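Local coordinates for uncharacterized Thioredoxin-like protein (Aeropyrum pernix, PDB 3HA9) that is of unknown function but has a thioredoxin-like fold with a disulfide at a helix start, and may act as a thiol-disulfide oxidoreductase, at residues Cys52-Met55 against Ala56-Asp60; Leu85-Lys89 against Pro90-Pro94; Glu99-Arg102 against Lys103-Asn107; Tyr108-Pro111 against Ser112-Met115; Val128-Ile131 against Asp132-Val135. One frame throughout, in Å; residues are numbered along the deposited sequence.

Contact 1. Residues Cys52-Met55 against Ala56-Asp60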
loop_
_atom_site.group_PDB
_atom_site.type_symbol
_atom_site.label_atom_id
_atom_site.label_comp_id
_atom_site.label_asym_id
_atom_site.label_seq_id
_atom_site.Cartn_x
_atom_site.Cartn_y
_atom_site.Cartn_z
ATOM N N CYS A 52 -0.506 -7.102 -11.894
ATOM C CA CYS A 52 0.136 -5.914 -11.345
ATOM C C CYS A 52 0.753 -5.023 -12.412
ATOM O O CYS A 52 0.908 -3.826 -12.197
ATOM C CB CYS A 52 1.164 -6.296 -10.281
ATOM S SG CYS A 52 0.385 -6.923 -8.772
ATOM N N VAL A 53 1.112 -5.604 -13.558
ATOM C CA VAL A 53 1.613 -4.803 -14.675
ATOM C C VAL A 53 0.545 -3.800 -15.135
ATOM O O VAL A 53 0.849 -2.606 -15.361
ATOM C CB VAL A 53 2.121 -5.696 -15.846
ATOM C CG1 VAL A 53 2.524 -4.847 -17.048
ATOM C CG2 VAL A 53 3.318 -6.547 -15.367
ATOM N N TYR A 54 -0.690 -4.283 -15.294
ATOM C CA TYR A 54 -1.792 -3.389 -15.654
ATOM C C TYR A 54 -2.062 -2.375 -14.527
ATOM O O TYR A 54 -2.279 -1.185 -14.792
ATOM C CB TYR A 54 -3.075 -4.165 -16.018
ATOM C CG TYR A 54 -4.257 -3.245 -16.209
ATOM C CD1 TYR A 54 -4.298 -2.356 -17.287
ATOM C CD2 TYR A 54 -5.319 -3.226 -15.295
ATOM C CE1 TYR A 54 -5.366 -1.481 -17.457
ATOM C CE2 TYR A 54 -6.392 -2.357 -15.462
ATOM C CZ TYR A 54 -6.410 -1.489 -16.548
ATOM O OH TYR A 54 -7.461 -0.617 -16.735
ATOM N N MET A 55 -2.076 -2.832 -13.271
ATOM C CA MET A 55 -2.267 -1.871 -12.166
ATOM C C MET A 55 -1.187 -0.786 -12.170
ATOM O O MET A 55 -1.470 0.383 -11.912
ATOM C CB MET A 55 -2.323 -2.570 -10.782
ATOM C CG MET A 55 -2.712 -1.617 -9.630
ATOM S SD MET A 55 -4.266 -0.675 -9.826
ATOM C CE MET A 55 -5.375 -2.027 -9.933
ATOM N N ALA A 56 0.055 -1.162 -12.469
ATOM C CA ALA A 56 1.135 -0.176 -12.492
ATOM C C ALA A 56 0.853 0.876 -13.570
ATOM O O ALA A 56 1.045 2.072 -13.353
ATOM C CB ALA A 56 2.490 -0.852 -12.726
ATOM N N ASP A 57 0.347 0.409 -14.704
ATOM C CA ASP A 57 -0.059 1.298 -15.805
ATOM C C ASP A 57 -1.069 2.355 -15.326
ATOM O O ASP A 57 -0.886 3.552 -15.570
ATOM C CB ASP A 57 -0.580 0.458 -16.977
ATOM C CG ASP A 57 -1.106 1.307 -18.138
ATOM O OD1 ASP A 57 -0.373 1.462 -19.140
ATOM O OD2 ASP A 57 -2.256 1.804 -18.056
ATOM N N LEU A 58 -2.084 1.913 -14.582
ATOM C CA LEU A 58 -3.106 2.819 -14.052
ATOM C C LEU A 58 -2.568 3.837 -13.065
ATOM O O LEU A 58 -2.886 5.018 -13.160
ATOM C CB LEU A 58 -4.259 2.046 -13.416
ATOM C CG LEU A 58 -5.073 1.154 -14.336
ATOM C CD1 LEU A 58 -6.383 0.782 -13.643
ATOM C CD2 LEU A 58 -5.354 1.880 -15.661
ATOM N N LEU A 59 -1.770 3.371 -12.110
ATOM C CA LEU A 59 -1.185 4.256 -11.123
ATOM C C LEU A 59 -0.222 5.302 -11.730
ATOM O O LEU A 59 -0.126 6.427 -11.242
ATOM C CB LEU A 59 -0.520 3.417 -10.030
ATOM C CG LEU A 59 -1.486 2.538 -9.223
ATOM C CD1 LEU A 59 -0.694 1.581 -8.284
ATOM C CD2 LEU A 59 -2.437 3.407 -8.412
ATOM N N ASP A 60 0.473 4.928 -12.803
ATOM C CA ASP A 60 1.353 5.867 -13.521
ATOM C C ASP A 60 0.558 7.039 -14.064
ATOM O O ASP A 60 0.941 8.212 -13.915
ATOM C CB ASP A 60 2.033 5.158 -14.702
ATOM C CG ASP A 60 3.121 4.202 -14.275
ATOM O OD1 ASP A 60 3.641 4.320 -13.145
ATOM O OD2 ASP A 60 3.461 3.310 -15.089
#
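Leu-58 rests on the ring of Tyr-54, one helical turn earlier, and illustrates how an aromatic and a branched aliphatic residue four apart can pair along a helix. Its CG stands over one ring face, 4.1 Å from the centroid and displaced toward the rim, in a CH-pi contact. The two methyls reach the phenol end, Leu-58 CD1 lying 3.6 Å from Tyr-54 CE2 and Leu-58 CD2 3.4 Å from Tyr-54 OH. Tyr-54 can receive them because its CG is anti to the backbone N (chi1 172°), which swings the ring over beside the carbonyl carbon. Leu-58 is closed in further by Leu-152 and Leu-155 of helix 152-161.

Met-55 behaves differently. Bent at both its second and third torsions, it offers Leu-59 little more than its CG, 4.0 Å from Leu-59 CD1, and also packs on Trp-43 and Asp-132. Its carbonyl O accepts from Leu-59 N at 3.0 Å, nearly straight at 171°. At the start of the same run Ala-56 N bonds to Cys-52 O, and Cys-52 forms a disulfide with Cys-49. A CxxC pair opening a helix in this way is characteristic of the redox-active, thioredoxin-type members of the fold, consistent with a similar role here.

Contact 2. Residues Leu85-Lys89 against Pro90-Pro94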
loop_
_atom_site.group_PDB
_atom_site.type_symbol
_atom_site.label_atom_id
_atom_site.label_comp_id
_atom_site.label_asym_id
_atom_site.label_seq_id
_atom_site.Cartn_x
_atom_site.Cartn_y
_atom_site.Cartn_z
ATOM N N LEU A 85 2.180 -16.834 6.342
ATOM C CA LEU A 85 0.980 -17.186 5.586
ATOM C C LEU A 85 0.964 -18.645 5.120
ATOM O O LEU A 85 -0.037 -19.090 4.546
ATOM C CB LEU A 85 0.825 -16.243 4.383
ATOM C CG LEU A 85 0.515 -14.783 4.752
ATOM C CD1 LEU A 85 0.788 -13.863 3.555
ATOM C CD2 LEU A 85 -0.933 -14.631 5.220
ATOM N N GLY A 86 2.058 -19.374 5.361
ATOM C CA GLY A 86 2.202 -20.768 4.885
ATOM C C GLY A 86 2.421 -20.908 3.382
ATOM O O GLY A 86 2.221 -21.979 2.807
ATOM N N LEU A 87 2.864 -19.833 2.740
ATOM C CA LEU A 87 3.073 -19.823 1.293
ATOM C C LEU A 87 4.537 -20.092 0.902
ATOM O O LEU A 87 4.909 -19.979 -0.283
ATOM C CB LEU A 87 2.606 -18.468 0.721
ATOM C CG LEU A 87 1.125 -18.115 0.948
ATOM C CD1 LEU A 87 0.826 -16.698 0.465
ATOM C CD2 LEU A 87 0.192 -19.101 0.228
ATOM N N ASN A 88 5.351 -20.453 1.892
ATOM C CA ASN A 88 6.761 -20.757 1.677
ATOM C C ASN A 88 6.942 -22.206 1.210
ATOM O O ASN A 88 7.633 -23.012 1.838
ATOM C CB ASN A 88 7.605 -20.443 2.935
ATOM C CG ASN A 88 7.108 -21.143 4.188
ATOM O OD1 ASN A 88 5.904 -21.362 4.372
ATOM N ND2 ASN A 88 8.051 -21.505 5.074
ATOM N N LYS A 89 6.299 -22.521 0.091
ATOM C CA LYS A 89 6.226 -23.893 -0.404
ATOM C C LYS A 89 6.554 -23.923 -1.877
ATOM O O LYS A 89 6.419 -22.911 -2.561
ATOM C CB LYS A 89 4.813 -24.441 -0.186
ATOM C CG LYS A 89 4.439 -24.594 1.297
ATOM C CD LYS A 89 5.379 -25.575 1.973
ATOM C CE LYS A 89 4.898 -25.975 3.343
ATOM N NZ LYS A 89 5.542 -27.231 3.820
ATOM N N PRO A 90 6.968 -25.085 -2.395
ATOM C CA PRO A 90 7.326 -25.112 -3.817
ATOM C C PRO A 90 6.239 -24.702 -4.822
ATOM O O PRO A 90 6.571 -24.320 -5.942
ATOM C CB PRO A 90 7.707 -26.580 -4.038
ATOM C CG PRO A 90 8.222 -27.008 -2.725
ATOM C CD PRO A 90 7.315 -26.349 -1.720
ATOM N N GLY A 91 4.966 -24.797 -4.440
ATOM C CA GLY A 91 3.848 -24.428 -5.306
ATOM C C GLY A 91 3.693 -22.928 -5.531
ATOM O O GLY A 91 2.870 -22.485 -6.347
ATOM N N TYR A 92 4.469 -22.151 -4.782
ATOM C CA TYR A 92 4.455 -20.699 -4.898
ATOM C C TYR A 92 5.842 -20.186 -5.240
ATOM O O TYR A 92 6.837 -20.788 -4.865
ATOM C CB TYR A 92 3.996 -20.074 -3.581
ATOM C CG TYR A 92 2.602 -20.519 -3.166
ATOM C CD1 TYR A 92 1.478 -19.894 -3.682
ATOM C CD2 TYR A 92 2.424 -21.590 -2.289
ATOM C CE1 TYR A 92 0.203 -20.299 -3.335
ATOM C CE2 TYR A 92 1.137 -22.002 -1.919
ATOM C CZ TYR A 92 0.040 -21.353 -2.453
ATOM O OH TYR A 92 -1.239 -21.736 -2.109
ATOM N N PRO A 93 5.913 -19.035 -5.915
ATOM C CA PRO A 93 7.223 -18.439 -6.199
ATOM C C PRO A 93 8.030 -18.141 -4.931
ATOM O O PRO A 93 7.447 -17.885 -3.863
ATOM C CB PRO A 93 6.850 -17.137 -6.917
ATOM C CG PRO A 93 5.543 -17.450 -7.580
ATOM C CD PRO A 93 4.820 -18.277 -6.542
ATOM N N PRO A 94 9.368 -18.171 -5.031
ATOM C CA PRO A 94 10.179 -17.817 -3.876
ATOM C C PRO A 94 9.969 -16.340 -3.580
ATOM O O PRO A 94 9.322 -15.646 -4.383
ATOM C CB PRO A 94 11.622 -18.049 -4.357
ATOM C CG PRO A 94 11.522 -18.783 -5.638
ATOM C CD PRO A 94 10.190 -18.460 -6.221
HETATM O O HOH W 1 7.358 -19.631 -1.782
HETATM O O HOH W 2 8.377 -21.423 -2.970
#
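The tight part of this turn is a single methyl on an aromatic face: Leu-87 CD2 sits over the ring of Tyr-92, 3.7 Å from its centroid and shifted toward the rim, where Tyr-92 CZ is the nearest atom at 3.5 Å. Tyr-92 CG lies beside its own backbone N (chi1 -60°), and this folds the ring back over the preceding residues; Tyr-92 CB also rests 3.4 Å from Leu-87 O. The fold-back is made by a type I beta turn with Pro-90 and Gly-91 at its corners, closed by Tyr-92 N donating to Lys-89 O over 3.1 Å.

The other side is loose. Lys-89 touches Pro-90 through CB, but its long chain leads away from the turn. A water bridges Leu-87 O (2.9 Å) and Pro-93 O (2.7 Å).

Three residues before the turn, Gly-86, the first to leave the helix that precedes it, takes a positive phi in a Schellman motif. Trp-77 packs against Leu-87 and Tyr-92 and donates from NE1 to Pro-93 O, tying down this surface connection between helix 79-85 and helix 98-108.

Contact 3. Residues Glu99-Arg102 against Lys103-Asn107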
loop_
_atom_site.group_PDB
_atom_site.type_symbol
_atom_site.label_atom_id
_atom_site.label_comp_id
_atom_site.label_asym_id
_atom_site.label_seq_id
_atom_site.Cartn_x
_atom_site.Cartn_y
_atom_site.Cartn_z
ATOM N N GLU A 99 16.047 -6.493 -5.685
ATOM C CA GLU A 99 16.386 -6.251 -7.097
ATOM C C GLU A 99 15.191 -6.476 -8.035
ATOM O O GLU A 99 14.953 -5.688 -8.942
ATOM C CB GLU A 99 17.584 -7.126 -7.530
ATOM C CG GLU A 99 17.912 -7.056 -9.031
ATOM C CD GLU A 99 19.010 -8.030 -9.504
ATOM O OE1 GLU A 99 19.575 -8.808 -8.687
ATOM O OE2 GLU A 99 19.331 -8.001 -10.718
ATOM N N MET A 100 14.472 -7.571 -7.833
ATOM C CA MET A 100 13.293 -7.886 -8.650
ATOM C C MET A 100 12.213 -6.835 -8.490
ATOM O O MET A 100 11.553 -6.467 -9.470
ATOM C CB MET A 100 12.732 -9.250 -8.249
ATOM C CG MET A 100 13.611 -10.415 -8.681
ATOM S SD MET A 100 13.108 -12.032 -7.989
ATOM C CE MET A 100 11.395 -12.051 -8.566
ATOM N N PHE A 101 12.018 -6.384 -7.248
ATOM C CA PHE A 101 11.017 -5.377 -6.922
ATOM C C PHE A 101 11.380 -4.074 -7.628
ATOM O O PHE A 101 10.541 -3.486 -8.314
ATOM C CB PHE A 101 10.972 -5.217 -5.393
ATOM C CG PHE A 101 9.982 -4.178 -4.871
ATOM C CD1 PHE A 101 8.856 -3.784 -5.587
ATOM C CD2 PHE A 101 10.172 -3.669 -3.597
ATOM C CE1 PHE A 101 7.940 -2.826 -5.050
ATOM C CE2 PHE A 101 9.289 -2.722 -3.038
ATOM C CZ PHE A 101 8.161 -2.308 -3.760
ATOM N N ARG A 102 12.644 -3.656 -7.503
ATOM C CA ARG A 102 13.131 -2.444 -8.181
ATOM C C ARG A 102 12.966 -2.505 -9.680
ATOM O O ARG A 102 12.543 -1.520 -10.298
ATOM C CB ARG A 102 14.603 -2.191 -7.848
ATOM C CG ARG A 102 14.817 -1.692 -6.438
ATOM C CD ARG A 102 16.301 -1.390 -6.180
ATOM N NE ARG A 102 16.630 -1.246 -4.756
ATOM C CZ ARG A 102 16.398 -0.163 -4.016
ATOM N NH1 ARG A 102 15.810 0.910 -4.529
ATOM N NH2 ARG A 102 16.778 -0.139 -2.746
ATOM N N LYS A 103 13.292 -3.665 -10.252
ATOM C CA LYS A 103 13.221 -3.846 -11.691
ATOM C C LYS A 103 11.783 -3.743 -12.199
ATOM O O LYS A 103 11.539 -3.163 -13.249
ATOM C CB LYS A 103 13.849 -5.191 -12.094
ATOM C CG LYS A 103 13.857 -5.477 -13.595
ATOM C CD LYS A 103 14.680 -4.452 -14.334
ATOM C CE LYS A 103 15.172 -4.959 -15.668
ATOM N NZ LYS A 103 16.359 -4.176 -16.067
ATOM N N PHE A 104 10.851 -4.311 -11.442
ATOM C CA PHE A 104 9.434 -4.241 -11.794
ATOM C C PHE A 104 8.984 -2.792 -11.813
ATOM O O PHE A 104 8.348 -2.320 -12.784
ATOM C CB PHE A 104 8.578 -5.075 -10.820
ATOM C CG PHE A 104 7.115 -4.930 -11.047
ATOM C CD1 PHE A 104 6.451 -5.770 -11.932
ATOM C CD2 PHE A 104 6.390 -3.915 -10.406
ATOM C CE1 PHE A 104 5.070 -5.609 -12.170
ATOM C CE2 PHE A 104 5.018 -3.750 -10.642
ATOM C CZ PHE A 104 4.360 -4.604 -11.524
ATOM N N ILE A 105 9.317 -2.061 -10.753
ATOM C CA ILE A 105 8.925 -0.654 -10.664
ATOM C C ILE A 105 9.622 0.203 -11.730
ATOM O O ILE A 105 8.992 1.115 -12.310
ATOM C CB ILE A 105 9.128 -0.093 -9.216
ATOM C CG1 ILE A 105 8.259 -0.873 -8.226
ATOM C CG2 ILE A 105 8.855 1.437 -9.157
ATOM C CD1 ILE A 105 6.719 -0.718 -8.429
ATOM N N ALA A 106 10.881 -0.104 -12.039
ATOM C CA ALA A 106 11.589 0.637 -13.101
ATOM C C ALA A 106 10.949 0.379 -14.461
ATOM O O ALA A 106 10.824 1.307 -15.275
ATOM C CB ALA A 106 13.059 0.276 -13.134
ATOM N N ASN A 107 10.546 -0.868 -14.695
ATOM C CA ASN A 107 9.939 -1.256 -15.971
ATOM C C ASN A 107 8.537 -0.723 -16.183
ATOM O O ASN A 107 8.183 -0.338 -17.313
ATOM C CB ASN A 107 9.870 -2.787 -16.106
ATOM C CG ASN A 107 11.159 -3.394 -16.602
ATOM O OD1 ASN A 107 11.433 -4.581 -16.349
ATOM N ND2 ASN A 107 11.950 -2.615 -17.315
#
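Helix 98-108 turns one side to the central sheet, and there Phe-101 and Ile-105, one turn apart, lie side by side and point the same way. The touch is narrow: Phe-101 CE1 meets Ile-105 CG1 at 3.7 Å, the methylene approaching the ring obliquely. Different first torsions bring them together, since Phe-101 CG is anti to its backbone N (chi1 179°) whereas Ile-105 CG1 stands beside its own (chi1 -61°). Ile-105 CG1 also rests 3.5 Å from Phe-101 O, which accepts from Ile-105 N over 3.1 Å.

In the thioredoxin-like fold such a helix packs its apolar side on the strands. Phe-101 accordingly reaches Ala-73 of strand 69-75 and Met-115 and Met-117 of strand 114-117, while Ile-105 shares Ala-73 and Met-115. Phe-104 points another way, toward the CxxC helix, and meets the ring of Tyr-108 with the planes at about 60°; its edge receives Ile-105 CD1 in plane.

On the outer side the contact is mostly backbone. Lys-103 N donates to Glu-99 O over 2.9 Å. Lys-103 CB lies 3.4 Å from Glu-99 O. Arg-102 O accepts from Ala-106 N at 2.8 Å, and the guanidinium of Arg-102 extends to a salt bridge with Asp-26.

Contact 4. Residues Tyr108-Pro111 against Ser112-Met115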
loop_
_atom_site.group_PDB
_atom_site.type_symbol
_atom_site.label_atom_id
_atom_site.label_comp_id
_atom_site.label_asym_id
_atom_site.label_seq_id
_atom_site.Cartn_x
_atom_site.Cartn_y
_atom_site.Cartn_z
ATOM N N TYR A 108 7.717 -0.735 -15.134
ATOM C CA TYR A 108 6.274 -0.490 -15.311
ATOM C C TYR A 108 5.696 0.630 -14.475
ATOM O O TYR A 108 4.620 1.151 -14.777
ATOM C CB TYR A 108 5.480 -1.769 -15.042
ATOM C CG TYR A 108 5.964 -2.944 -15.848
ATOM C CD1 TYR A 108 5.815 -2.969 -17.231
ATOM C CD2 TYR A 108 6.562 -4.044 -15.225
ATOM C CE1 TYR A 108 6.254 -4.047 -17.983
ATOM C CE2 TYR A 108 7.008 -5.126 -15.973
ATOM C CZ TYR A 108 6.856 -5.110 -17.356
ATOM O OH TYR A 108 7.268 -6.177 -18.118
ATOM N N GLY A 109 6.407 0.995 -13.416
ATOM C CA GLY A 109 5.901 1.983 -12.458
ATOM C C GLY A 109 6.588 3.327 -12.594
ATOM O O GLY A 109 7.010 3.713 -13.695
ATOM N N ASP A 110 6.682 4.052 -11.477
ATOM C CA ASP A 110 7.099 5.473 -11.505
ATOM C C ASP A 110 8.186 5.766 -10.487
ATOM O O ASP A 110 8.161 5.224 -9.355
ATOM C CB ASP A 110 5.893 6.419 -11.328
ATOM C CG ASP A 110 6.217 7.881 -11.668
ATOM O OD1 ASP A 110 5.884 8.298 -12.801
ATOM O OD2 ASP A 110 6.814 8.594 -10.819
ATOM N N PRO A 111 9.165 6.613 -10.888
ATOM C CA PRO A 111 10.341 6.875 -10.054
ATOM C C PRO A 111 10.055 7.662 -8.773
ATOM O O PRO A 111 10.824 7.567 -7.816
ATOM C CB PRO A 111 11.289 7.649 -10.988
ATOM C CG PRO A 111 10.515 7.930 -12.256
ATOM C CD PRO A 111 9.411 6.934 -12.308
ATOM N N SER A 112 8.960 8.415 -8.760
ATOM C CA SER A 112 8.570 9.189 -7.596
ATOM C C SER A 112 7.964 8.344 -6.457
ATOM O O SER A 112 7.849 8.826 -5.331
ATOM C CB SER A 112 7.597 10.315 -7.986
ATOM O OG SER A 112 6.290 9.815 -8.213
ATOM N N TRP A 113 7.573 7.101 -6.737
ATOM C CA TRP A 113 6.882 6.277 -5.727
ATOM C C TRP A 113 7.767 5.838 -4.582
ATOM O O TRP A 113 8.937 5.548 -4.767
ATOM C CB TRP A 113 6.292 5.021 -6.360
ATOM C CG TRP A 113 5.273 5.263 -7.385
ATOM C CD1 TRP A 113 4.663 6.455 -7.688
ATOM C CD2 TRP A 113 4.691 4.288 -8.243
ATOM N NE1 TRP A 113 3.748 6.277 -8.692
ATOM C CE2 TRP A 113 3.738 4.955 -9.050
ATOM C CE3 TRP A 113 4.884 2.903 -8.419
ATOM C CZ2 TRP A 113 2.989 4.299 -10.016
ATOM C CZ3 TRP A 113 4.125 2.245 -9.390
ATOM C CH2 TRP A 113 3.189 2.943 -10.170
ATOM N N ILE A 114 7.182 5.732 -3.392
ATOM C CA ILE A 114 7.878 5.154 -2.248
ATOM C C ILE A 114 7.794 3.634 -2.402
ATOM O O ILE A 114 6.751 3.121 -2.760
ATOM C CB ILE A 114 7.199 5.633 -0.933
ATOM C CG1 ILE A 114 7.220 7.172 -0.851
ATOM C CG2 ILE A 114 7.835 4.991 0.317
ATOM C CD1 ILE A 114 6.393 7.742 0.302
ATOM N N MET A 115 8.889 2.927 -2.153
ATOM C CA MET A 115 8.904 1.463 -2.254
ATOM C C MET A 115 9.102 0.871 -0.847
ATOM O O MET A 115 9.980 1.285 -0.087
ATOM C CB MET A 115 9.989 0.965 -3.231
ATOM C CG MET A 115 9.671 1.147 -4.763
ATOM S SD MET A 115 11.106 0.728 -5.799
ATOM C CE MET A 115 12.077 2.207 -5.715
HETATM O O HOH W 3 9.634 4.249 -7.441
#
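Two first torsions set up the meeting of Asp-110 with Ser-112: Asp-110 has CG anti to the backbone N (chi1 -167°), and Ser-112 holds OG between its backbone N and carbonyl carbon, the crowded position (chi1 77°). Together they bring the hydroxyl within bonding distance of the carboxylate. Asp-110 OD2 is gripped twice, by Ser-112 N at 3.0 Å and by Ser-112 OG at 2.9 Å, the hydroxyl being the donor. The two reach it from opposite faces of the carboxylate plane, so its rotation is well restrained. The bond from the amide makes an Asx turn.

Over it is laid a type I beta turn from Asp-110 to Trp-113. Its closing bond, Trp-113 N to Asp-110 O, is long at 3.3 Å. A water supports the same carbonyl, donating to Asp-110 O at 2.6 Å and to Trp-113 O at 3.1 Å.

The indole covers the turn from one side. Asp-110 CB lies over the five-membered ring, 3.6 Å from its centroid, in a CH-pi contact, and Gly-109 CA comes within 3.6 Å of Trp-113 CZ3, the backbone running close against the benzene part.

Trp-113 NE1 donates to Thr-63 of helix 52-65, and the ring packs on Leu-59 there and on Ile-105 of helix 98-108, so the turn, lying between the end of helix 98-108 and strand 114-117, is packed against both helices.

Contact 5. Residues Val128-Ile131 against Asp132-Val135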
loop_
_atom_site.group_PDB
_atom_site.type_symbol
_atom_site.label_atom_id
_atom_site.label_comp_id
_atom_site.label_asym_id
_atom_site.label_seq_id
_atom_site.Cartn_x
_atom_site.Cartn_y
_atom_site.Cartn_z
ATOM N N VAL A 128 -5.468 -7.499 3.772
ATOM C CA VAL A 128 -5.137 -7.562 2.335
ATOM C C VAL A 128 -5.597 -8.898 1.752
ATOM O O VAL A 128 -5.251 -9.965 2.277
ATOM C CB VAL A 128 -3.644 -7.351 2.140
ATOM C CG1 VAL A 128 -3.239 -7.556 0.693
ATOM C CG2 VAL A 128 -3.267 -5.925 2.615
ATOM N N ARG A 129 -6.362 -8.824 0.669
ATOM C CA ARG A 129 -7.076 -9.996 0.137
ATOM C C ARG A 129 -6.413 -10.653 -1.082
ATOM O O ARG A 129 -6.865 -11.703 -1.530
ATOM C CB ARG A 129 -8.524 -9.594 -0.230
ATOM C CG ARG A 129 -9.359 -9.117 0.952
ATOM C CD ARG A 129 -10.817 -8.976 0.537
ATOM N NE ARG A 129 -11.522 -10.255 0.620
ATOM C CZ ARG A 129 -11.980 -10.772 1.761
ATOM N NH1 ARG A 129 -11.818 -10.118 2.906
ATOM N NH2 ARG A 129 -12.623 -11.931 1.762
ATOM N N SER A 130 -5.351 -10.048 -1.617
ATOM C CA SER A 130 -4.716 -10.564 -2.858
ATOM C C SER A 130 -3.350 -9.936 -3.057
ATOM O O SER A 130 -2.949 -9.064 -2.273
ATOM C CB SER A 130 -5.587 -10.227 -4.076
ATOM O OG SER A 130 -5.482 -8.837 -4.392
ATOM N N ILE A 131 -2.639 -10.382 -4.093
ATOM C CA ILE A 131 -1.339 -9.800 -4.441
ATOM C C ILE A 131 -1.444 -8.598 -5.391
ATOM O O ILE A 131 -0.450 -8.180 -5.973
ATOM C CB ILE A 131 -0.383 -10.869 -5.049
ATOM C CG1 ILE A 131 -0.993 -11.460 -6.319
ATOM C CG2 ILE A 131 -0.077 -11.961 -4.016
ATOM C CD1 ILE A 131 -0.054 -12.404 -7.072
ATOM N N ASP A 132 -2.646 -8.049 -5.542
ATOM C CA ASP A 132 -2.843 -6.807 -6.296
ATOM C C ASP A 132 -4.001 -6.092 -5.616
ATOM O O ASP A 132 -5.146 -6.119 -6.079
ATOM C CB ASP A 132 -3.105 -7.092 -7.787
ATOM C CG ASP A 132 -3.110 -5.831 -8.655
ATOM O OD1 ASP A 132 -3.040 -4.710 -8.113
ATOM O OD2 ASP A 132 -3.243 -5.958 -9.906
ATOM N N TYR A 133 -3.689 -5.443 -4.502
ATOM C CA TYR A 133 -4.722 -4.934 -3.607
ATOM C C TYR A 133 -4.418 -3.492 -3.295
ATOM O O TYR A 133 -3.274 -3.138 -3.050
ATOM C CB TYR A 133 -4.741 -5.783 -2.314
ATOM C CG TYR A 133 -5.880 -5.469 -1.350
ATOM C CD1 TYR A 133 -7.124 -6.095 -1.483
ATOM C CD2 TYR A 133 -5.694 -4.569 -0.291
ATOM C CE1 TYR A 133 -8.156 -5.815 -0.597
ATOM C CE2 TYR A 133 -6.739 -4.266 0.602
ATOM C CZ TYR A 133 -7.958 -4.905 0.438
ATOM O OH TYR A 133 -8.992 -4.624 1.295
ATOM N N ILE A 134 -5.459 -2.665 -3.293
ATOM C CA ILE A 134 -5.320 -1.216 -3.202
ATOM C C ILE A 134 -6.048 -0.714 -1.957
ATOM O O ILE A 134 -7.190 -1.109 -1.706
ATOM C CB ILE A 134 -5.935 -0.558 -4.483
ATOM C CG1 ILE A 134 -5.027 -0.783 -5.707
ATOM C CG2 ILE A 134 -6.263 0.933 -4.268
ATOM C CD1 ILE A 134 -3.773 0.088 -5.722
ATOM N N VAL A 135 -5.370 0.097 -1.146
ATOM C CA VAL A 135 -6.037 0.894 -0.094
ATOM C C VAL A 135 -5.818 2.378 -0.393
ATOM O O VAL A 135 -4.673 2.833 -0.500
ATOM C CB VAL A 135 -5.484 0.567 1.311
ATOM C CG1 VAL A 135 -6.231 1.377 2.399
ATOM C CG2 VAL A 135 -5.616 -0.917 1.586
#
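Packing against Tyr-133 dominates the contact, and the groups that meet one face of its ring come as much from the backbone as from side chains. Val-128 CA stands over that face in a CH-pi contact, 4.1 Å from the centroid and only 13° off the ring normal. Beside it the amide nitrogen of Arg-129 lies above the rim, with Arg-129 N 3.6 Å from Tyr-133 CD1. Side chains fill in around them: Val-128 CG1 reaches Tyr-133 CB at 3.8 Å, while Arg-129 CB and CG both lie 3.8 Å from Tyr-133 CE1, and the chain leads away beyond them. The ring is placed by Tyr-133 CG standing anti to the backbone N (chi1 -173°), beside the carbonyl carbon.

The polar part centres on Ser-130, whose OG lies near the plane of the tyrosine ring, at its edge. Asp-132 N donates to Ser-130 OG over 3.2 Å at 161°, an ST turn at the entry to the strand, and the same hydroxyl has a second partner in Thr-148 of strand 143-148.

Asp-132 directs its buried carboxylate the other way. OD1 accepts from Trp-43 NE1 and OD2 bonds with Ser-51, so both oxygens are satisfied, one by the central strand and one by a residue within the CxxC. Next to it Ile-131 packs on Trp-48 and Cys-49.

Touching Cys-49 and Cys-52 ahead of strand 133-138, this segment is consistent with the loop that borders the redox site in thioredoxins.

In the fold
Along the chain the five contacts run in series, none nesting or crossing; contacts 1 and 3 lie within helices, while 2, 4 and 5 bend loops. Contact 1 starts the CxxC helix between strands 39-45 and 69-75. Contact 2 bends the exposed connection that follows helix 79-85; its centre lies about 25 Å from that of contact 1, and it touches none of the others. Contact 3 lies within helix 98-108, and contact 4 turns the chain from it into 114-117, outermost strand of the five-stranded sheet; both pack against contact 1. Contact 5 leads into strand 133-138 on the other flank, returning to contact 1 where Cys-52 SG lies 3.2 Å from Ile-131 O.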